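Local structure of superoxide dismutase [Mn/Fe] (Aeropyrum pernix, 3AK2) at the interface of chains A and B. The protein catalyses the dismutation of superoxide to molecular oxygen and hydrogen peroxide, working as a cambialistic enzyme with either manganese or iron at its active site. Sequence-based numbering; all coordinates share one arbitrary frame. Chains: chain A/B, Superoxide dismutase [Mn/Fe].

Contact 1: the interface of chains A and B. Residues chain A 194, 197-198, 201, 205; chain B 208-209, 212-213.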
ATOM      1  N   ASP A 194      -1.795 -28.282 -15.278  1.00 14.13           N
ATOM      2  CA  ASP A 194      -1.115 -27.016 -15.528  1.00 13.75           C
ATOM      3  C   ASP A 194      -0.189 -26.667 -14.365  1.00 13.32           C
ATOM      4  O   ASP A 194       0.960 -26.278 -14.579  1.00 12.96           O
ATOM      5  CB  ASP A 194      -2.133 -25.900 -15.756  1.00 13.97           C
ATOM      6  CG  ASP A 194      -1.478 -24.557 -16.008  1.00 14.38           C
ATOM      7  OD1 ASP A 194      -1.047 -24.300 -17.152  1.00 13.98           O
ATOM      8  OD2 ASP A 194      -1.400 -23.760 -15.053  1.00 14.58           O
ATOM      9  N   LYS A 197       2.916 -28.825 -14.487  1.00 14.34           N
ATOM     10  CA  LYS A 197       3.818 -28.361 -15.538  1.00 14.50           C
ATOM     11  C   LYS A 197       4.568 -27.090 -15.134  1.00 14.18           C
ATOM     12  O   LYS A 197       5.754 -26.943 -15.436  1.00 14.20           O
ATOM     13  CB  LYS A 197       3.065 -28.168 -16.853  1.00 14.75           C
ATOM     14  CG  LYS A 197       2.733 -29.478 -17.546  1.00 16.33           C
ATOM     15  CD  LYS A 197       1.868 -29.252 -18.776  1.00 19.19           C
ATOM     16  CE  LYS A 197       1.780 -30.507 -19.637  1.00 20.90           C
ATOM     17  NZ  LYS A 197       1.303 -31.705 -18.885  1.00 22.78           N
ATOM     18  N   ARG A 198       3.880 -26.189 -14.432  1.00 13.79           N
ATOM     19  CA  ARG A 198       4.516 -24.977 -13.907  1.00 13.48           C
ATOM     20  C   ARG A 198       5.576 -25.301 -12.858  1.00 13.51           C
ATOM     21  O   ARG A 198       6.685 -24.760 -12.898  1.00 12.88           O
ATOM     22  CB  ARG A 198       3.471 -24.006 -13.357  1.00 13.31           C
ATOM     23  CG  ARG A 198       2.658 -23.385 -14.465  1.00 13.16           C
ATOM     24  CD  ARG A 198       1.580 -22.423 -13.986  1.00 13.03           C
ATOM     25  NE  ARG A 198       0.746 -22.081 -15.133  1.00 13.71           N
ATOM     26  CZ  ARG A 198       1.030 -21.142 -16.030  1.00 16.16           C
ATOM     27  NH1 ARG A 198       2.116 -20.388 -15.906  1.00 15.66           N
ATOM     28  NH2 ARG A 198       0.211 -20.953 -17.056  1.00 17.65           N
ATOM     29  N   GLN A 201       8.696 -26.650 -14.542  1.00 15.48           N
ATOM     30  CA  GLN A 201       9.511 -25.567 -15.078  1.00 15.71           C
ATOM     31  C   GLN A 201      10.275 -24.828 -13.981  1.00 15.45           C
ATOM     32  O   GLN A 201      11.453 -24.524 -14.149  1.00 15.70           O
ATOM     33  CB  GLN A 201       8.668 -24.593 -15.907  1.00 15.89           C
ATOM     34  CG  GLN A 201       8.128 -25.191 -17.205  1.00 17.58           C
ATOM     35  CD  GLN A 201       9.208 -25.835 -18.063  1.00 19.52           C
ATOM     36  OE1 GLN A 201      10.226 -25.214 -18.384  1.00 20.78           O
ATOM     37  NE2 GLN A 201       8.985 -27.087 -18.440  1.00 20.31           N
ATOM     38  N   ASN A 205      14.243 -24.356 -13.564  1.00 19.06           N
ATOM     39  CA  ASN A 205      14.674 -23.028 -14.032  1.00 18.74           C
ATOM     40  C   ASN A 205      14.894 -21.920 -12.986  1.00 18.42           C
ATOM     41  O   ASN A 205      15.695 -21.014 -13.216  1.00 18.06           O
ATOM     42  CB  ASN A 205      13.688 -22.498 -15.089  1.00 18.96           C
ATOM     43  CG  ASN A 205      13.729 -23.283 -16.393  1.00 19.84           C
ATOM     44  OD1 ASN A 205      12.805 -24.038 -16.706  1.00 22.05           O
ATOM     45  ND2 ASN A 205      14.790 -23.093 -17.167  1.00 20.44           N
TER
ATOM     46  N   PRO B 208      10.248 -19.745 -19.857  1.00 18.91           N
ATOM     47  CA  PRO B 208       9.547 -21.023 -19.623  1.00 19.23           C
ATOM     48  C   PRO B 208       8.773 -21.170 -18.301  1.00 19.33           C
ATOM     49  O   PRO B 208       7.917 -22.050 -18.197  1.00 19.57           O
ATOM     50  CB  PRO B 208      10.682 -22.053 -19.667  1.00 19.42           C
ATOM     51  CG  PRO B 208      11.734 -21.430 -20.474  1.00 19.54           C
ATOM     52  CD  PRO B 208      11.678 -19.972 -20.138  1.00 18.73           C
ATOM     53  N   LEU B 209       9.067 -20.333 -17.306  1.00 19.31           N
ATOM     54  CA  LEU B 209       8.365 -20.390 -16.019  1.00 19.05           C
ATOM     55  C   LEU B 209       6.890 -20.024 -16.147  1.00 19.30           C
ATOM     56  O   LEU B 209       6.071 -20.406 -15.305  1.00 19.42           O
ATOM     57  CB  LEU B 209       9.013 -19.442 -15.006  1.00 18.89           C
ATOM     58  CG  LEU B 209      10.425 -19.718 -14.490  1.00 18.36           C
ATOM     59  CD1 LEU B 209      10.923 -18.535 -13.672  1.00 17.47           C
ATOM     60  CD2 LEU B 209      10.454 -20.994 -13.667  1.00 17.72           C
ATOM     61  N   LEU B 212       4.700 -21.846 -21.009  1.00 23.74           N
ATOM     62  CA  LEU B 212       5.207 -23.221 -21.019  1.00 24.50           C
ATOM     63  C   LEU B 212       5.757 -23.646 -22.382  1.00 25.10           C
ATOM     64  O   LEU B 212       5.176 -23.308 -23.415  1.00 25.38           O
ATOM     65  CB  LEU B 212       4.120 -24.204 -20.556  1.00 24.58           C
ATOM     66  CG  LEU B 212       3.534 -24.074 -19.143  1.00 24.72           C
ATOM     67  CD1 LEU B 212       2.383 -25.049 -18.961  1.00 25.38           C
ATOM     68  CD2 LEU B 212       4.588 -24.289 -18.061  1.00 24.31           C
ATOM     69  N   PRO B 213       6.887 -24.383 -22.386  1.00 25.58           N
ATOM     70  CA  PRO B 213       7.479 -24.869 -23.629  1.00 25.90           C
ATOM     71  C   PRO B 213       6.881 -26.202 -24.075  1.00 26.08           C
ATOM     72  O   PRO B 213       5.659 -26.352 -24.104  1.00 26.38           O
ATOM     73  CB  PRO B 213       8.954 -25.043 -23.265  1.00 25.93           C
ATOM     74  CG  PRO B 213       8.956 -25.329 -21.792  1.00 25.91           C
ATOM     75  CD  PRO B 213       7.676 -24.789 -21.206  1.00 25.70           C
TER
HETATM   76  O   HOH W   1       6.838 -21.952 -13.206  1.00 15.71           O
HETATM   77  O   HOH W   2       3.852 -19.900 -13.736  1.00 19.53           O
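At the edge of the A:Arg198 guanidinium, in its plane, lie the carboxylate of A:Asp194 on the NE side and a water molecule on the NH1 side. A:Arg198 NE donates to A:Asp194 OD2 over 2.7 Å, a salt bridge within the helix that is nearly straight (162° at the hydrogen). The carboxylate takes it on the syn side, with the donor tilted from its plane. With both partners in its plane, the guanidinium is probably held in its turn from two sides; NH1 meets the water, which passes the link across the interface to the backbone carbonyl O of B:Leu209, 2.8 Å from that water. A second water joins the same carbonyl to the backbone O of A:Arg198, so two solvent bridges grip one chain-B oxygen.

A:Gln201 meets the prolines of chain B. Its chain folds at chi2 (-52°), which lays the amide against the ring of B:Pro213, CD to CD 3.6 Å, the two side chains coming from opposite directions. The amide oxygen OE1 lies 3.4 Å from B:Pro208 CB, a van der Waals contact, while CB and CG of the glutamine pass the carbonyl O of B:Pro208.

B:Leu212 drives both methyls against the helix: CD1 reaches A:Lys197 CB at 3.8 Å and also nears A:Asp194 OD1, whereas CD2 packs on A:Gln201 CG at 3.8 Å. Further along, B:Leu209 CD2 rests on A:Asn205 CB.

The chain-A residues line one side of helix 192-205, the last long helix of the C-terminal part of the subunit; the 3-10 turn 207-209 and the C-terminal tail of chain B pack against it.

Contact 2: the interface of chains A and B. Residues chain A 77, 81, 158-160, 209; chain B 156, 209-210.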
ATOM      1  N   ILE A  77       0.022 -10.458 -16.112  1.00  8.59           N
ATOM      2  CA  ILE A  77       0.642 -11.753 -15.847  1.00  9.14           C
ATOM      3  C   ILE A  77      -0.189 -12.631 -14.904  1.00  9.16           C
ATOM      4  O   ILE A  77      -0.286 -13.838 -15.111  1.00  9.20           O
ATOM      5  CB  ILE A  77       2.109 -11.623 -15.397  1.00  9.34           C
ATOM      6  CG1 ILE A  77       2.814 -12.974 -15.568  1.00 10.02           C
ATOM      7  CG2 ILE A  77       2.221 -11.042 -13.978  1.00  9.35           C
ATOM      8  CD1 ILE A  77       4.303 -12.915 -15.379  1.00 11.68           C
ATOM      9  N   ILE A  81      -1.742 -16.413 -15.889  1.00 10.20           N
ATOM     10  CA  ILE A  81      -1.569 -17.657 -15.136  1.00 10.27           C
ATOM     11  C   ILE A  81      -2.932 -18.219 -14.701  1.00 10.35           C
ATOM     12  O   ILE A  81      -3.168 -19.430 -14.776  1.00 10.70           O
ATOM     13  CB  ILE A  81      -0.641 -17.445 -13.917  1.00 10.24           C
ATOM     14  CG1 ILE A  81       0.741 -16.967 -14.382  1.00  9.99           C
ATOM     15  CG2 ILE A  81      -0.537 -18.723 -13.084  1.00 10.73           C
ATOM     16  CD1 ILE A  81       1.642 -16.477 -13.261  1.00 11.07           C
ATOM     17  N   LEU A 158       9.733 -15.426  -5.828  1.00 10.10           N
ATOM     18  CA  LEU A 158       8.610 -16.361  -5.795  1.00 10.13           C
ATOM     19  C   LEU A 158       7.915 -16.462  -7.142  1.00 10.31           C
ATOM     20  O   LEU A 158       7.537 -15.452  -7.733  1.00 10.75           O
ATOM     21  CB  LEU A 158       7.602 -15.948  -4.725  1.00 10.14           C
ATOM     22  CG  LEU A 158       8.110 -15.850  -3.286  1.00  9.98           C
ATOM     23  CD1 LEU A 158       6.968 -15.448  -2.370  1.00 11.03           C
ATOM     24  CD2 LEU A 158       8.742 -17.148  -2.814  1.00 11.89           C
ATOM     25  N   VAL A 159       7.759 -17.693  -7.621  1.00 10.20           N
ATOM     26  CA  VAL A 159       7.150 -17.959  -8.918  1.00 10.32           C
ATOM     27  C   VAL A 159       5.740 -18.499  -8.699  1.00 10.64           C
ATOM     28  O   VAL A 159       5.598 -19.634  -8.243  1.00 10.97           O
ATOM     29  CB  VAL A 159       7.961 -19.015  -9.701  1.00 10.37           C
ATOM     30  CG1 VAL A 159       7.301 -19.315 -11.048  1.00 10.54           C
ATOM     31  CG2 VAL A 159       9.407 -18.565  -9.884  1.00 10.79           C
ATOM     32  N   PRO A 160       4.692 -17.706  -9.007  1.00 10.59           N
ATOM     33  CA  PRO A 160       3.334 -18.238  -8.868  1.00 10.77           C
ATOM     34  C   PRO A 160       3.097 -19.432  -9.787  1.00 10.80           C
ATOM     35  O   PRO A 160       3.360 -19.353 -10.990  1.00 11.29           O
ATOM     36  CB  PRO A 160       2.441 -17.054  -9.279  1.00 10.74           C
ATOM     37  CG  PRO A 160       3.295 -15.849  -9.102  1.00 11.62           C
ATOM     38  CD  PRO A 160       4.681 -16.307  -9.472  1.00 10.73           C
ATOM     39  N   LEU A 209      18.393 -18.124 -11.473  1.00 19.27           N
ATOM     40  CA  LEU A 209      18.118 -16.712 -11.746  1.00 19.10           C
ATOM     41  C   LEU A 209      18.678 -15.802 -10.656  1.00 19.38           C
ATOM     42  O   LEU A 209      18.919 -14.616 -10.893  1.00 19.42           O
ATOM     43  CB  LEU A 209      16.608 -16.462 -11.863  1.00 18.75           C
ATOM     44  CG  LEU A 209      15.791 -17.079 -13.001  1.00 17.73           C
ATOM     45  CD1 LEU A 209      14.297 -16.913 -12.743  1.00 16.75           C
ATOM     46  CD2 LEU A 209      16.168 -16.459 -14.329  1.00 17.11           C
TER
ATOM     47  N   ALA B 156       4.719 -10.223 -10.031  1.00  8.66           N
ATOM     48  CA  ALA B 156       5.154 -11.539 -10.465  1.00  8.92           C
ATOM     49  C   ALA B 156       5.889 -11.427 -11.801  1.00  8.83           C
ATOM     50  O   ALA B 156       5.773 -10.423 -12.514  1.00  8.21           O
ATOM     51  CB  ALA B 156       3.954 -12.457 -10.600  1.00  9.32           C
ATOM     52  N   LEU B 209       9.067 -20.333 -17.306  1.00 19.31           N
ATOM     53  CA  LEU B 209       8.365 -20.390 -16.019  1.00 19.05           C
ATOM     54  C   LEU B 209       6.890 -20.024 -16.147  1.00 19.30           C
ATOM     55  O   LEU B 209       6.071 -20.406 -15.305  1.00 19.42           O
ATOM     56  CB  LEU B 209       9.013 -19.442 -15.006  1.00 18.89           C
ATOM     57  CG  LEU B 209      10.425 -19.718 -14.490  1.00 18.36           C
ATOM     58  CD1 LEU B 209      10.923 -18.535 -13.672  1.00 17.47           C
ATOM     59  CD2 LEU B 209      10.454 -20.994 -13.667  1.00 17.72           C
ATOM     60  N   TYR B 210       6.567 -19.288 -17.210  1.00 19.15           N
ATOM     61  CA  TYR B 210       5.262 -18.650 -17.353  1.00 19.50           C
ATOM     62  C   TYR B 210       4.560 -19.022 -18.645  1.00 20.19           C
ATOM     63  O   TYR B 210       3.363 -19.320 -18.648  1.00 20.53           O
ATOM     64  CB  TYR B 210       5.434 -17.138 -17.244  1.00 18.92           C
ATOM     65  CG  TYR B 210       5.984 -16.758 -15.902  1.00 17.47           C
ATOM     66  CD1 TYR B 210       5.177 -16.827 -14.775  1.00 16.61           C
ATOM     67  CD2 TYR B 210       7.317 -16.376 -15.746  1.00 15.93           C
ATOM     68  CE1 TYR B 210       5.657 -16.507 -13.535  1.00 15.50           C
ATOM     69  CE2 TYR B 210       7.818 -16.045 -14.490  1.00 15.59           C
ATOM     70  CZ  TYR B 210       6.971 -16.117 -13.390  1.00 14.82           C
ATOM     71  OH  TYR B 210       7.400 -15.800 -12.123  1.00 16.59           O
TER
HETATM   72  O   HOH W   3       7.709 -13.833  -9.846  1.00 16.37           O
HETATM   73  O   HOH W   4       3.852 -19.900 -13.736  1.00 19.53           O
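This is a mainly apolar subunit interface of an iron/manganese superoxide dismutase, where the chain-B tail is packed between the alpha-hairpin and C-terminal regions of chain A and the two copies are joined about a two-fold axis. B:Tyr210 fills the middle. A:Ile77 CD1 lies over one face of its ring, 4.0 Å above the plane and displaced toward the rim. A:Ile81 CD1 touches CD1 of the same ring at 3.9 Å, its side chain crossing the tyrosine at a slant. With CG1 of A:Ile77 anti to the backbone N (chi1 -162°), its CD1 is carried to the ring while CG2 turns toward B:Ala156.

At the far end of the ring, the phenolic OH meets A:Val159 CG1 at 3.7 Å and A:Pro160 CD at 3.8 Å. It is also linked through water to the backbone O of A:Leu158, the water lying 3.0 Å from OH. A phenylalanine in place of B:Tyr210 would probably leave that water without the phenolic partner and open a gap beside A:Val159 CG1 and A:Pro160 CD.

B:Ala156 CB presses on A:Pro160 CG at 3.8 Å. A:Leu209 and B:Leu209, equivalent residues of the two chains, reach toward each other tip to tip, CD1 to CD1 3.9 Å. The water held between A:Arg198 NH1 and the backbone O of B:Leu209 also reaches the backbone O of A:Pro160, at 2.8 Å.

The C-alpha centres of contact 1 and contact 2 are about 9 Å apart, so the two form adjoining parts of one interface and share B:Leu209. Its CD2 branch serves contact 1 and its CD1 branch contact 2, while one water binds its carbonyl oxygen, A:Arg198 NH1 and the A:Pro160 carbonyl, linking the two contacts. The C-terminal segment of chain B thus engages helix 192-205 in one contact and helix 62-82 with strand 159-160 in the other. Two-fold symmetry repeats both with the chains exchanged, so each subunit's tail is likely to help hold the pair together within the deposited four-chain assembly.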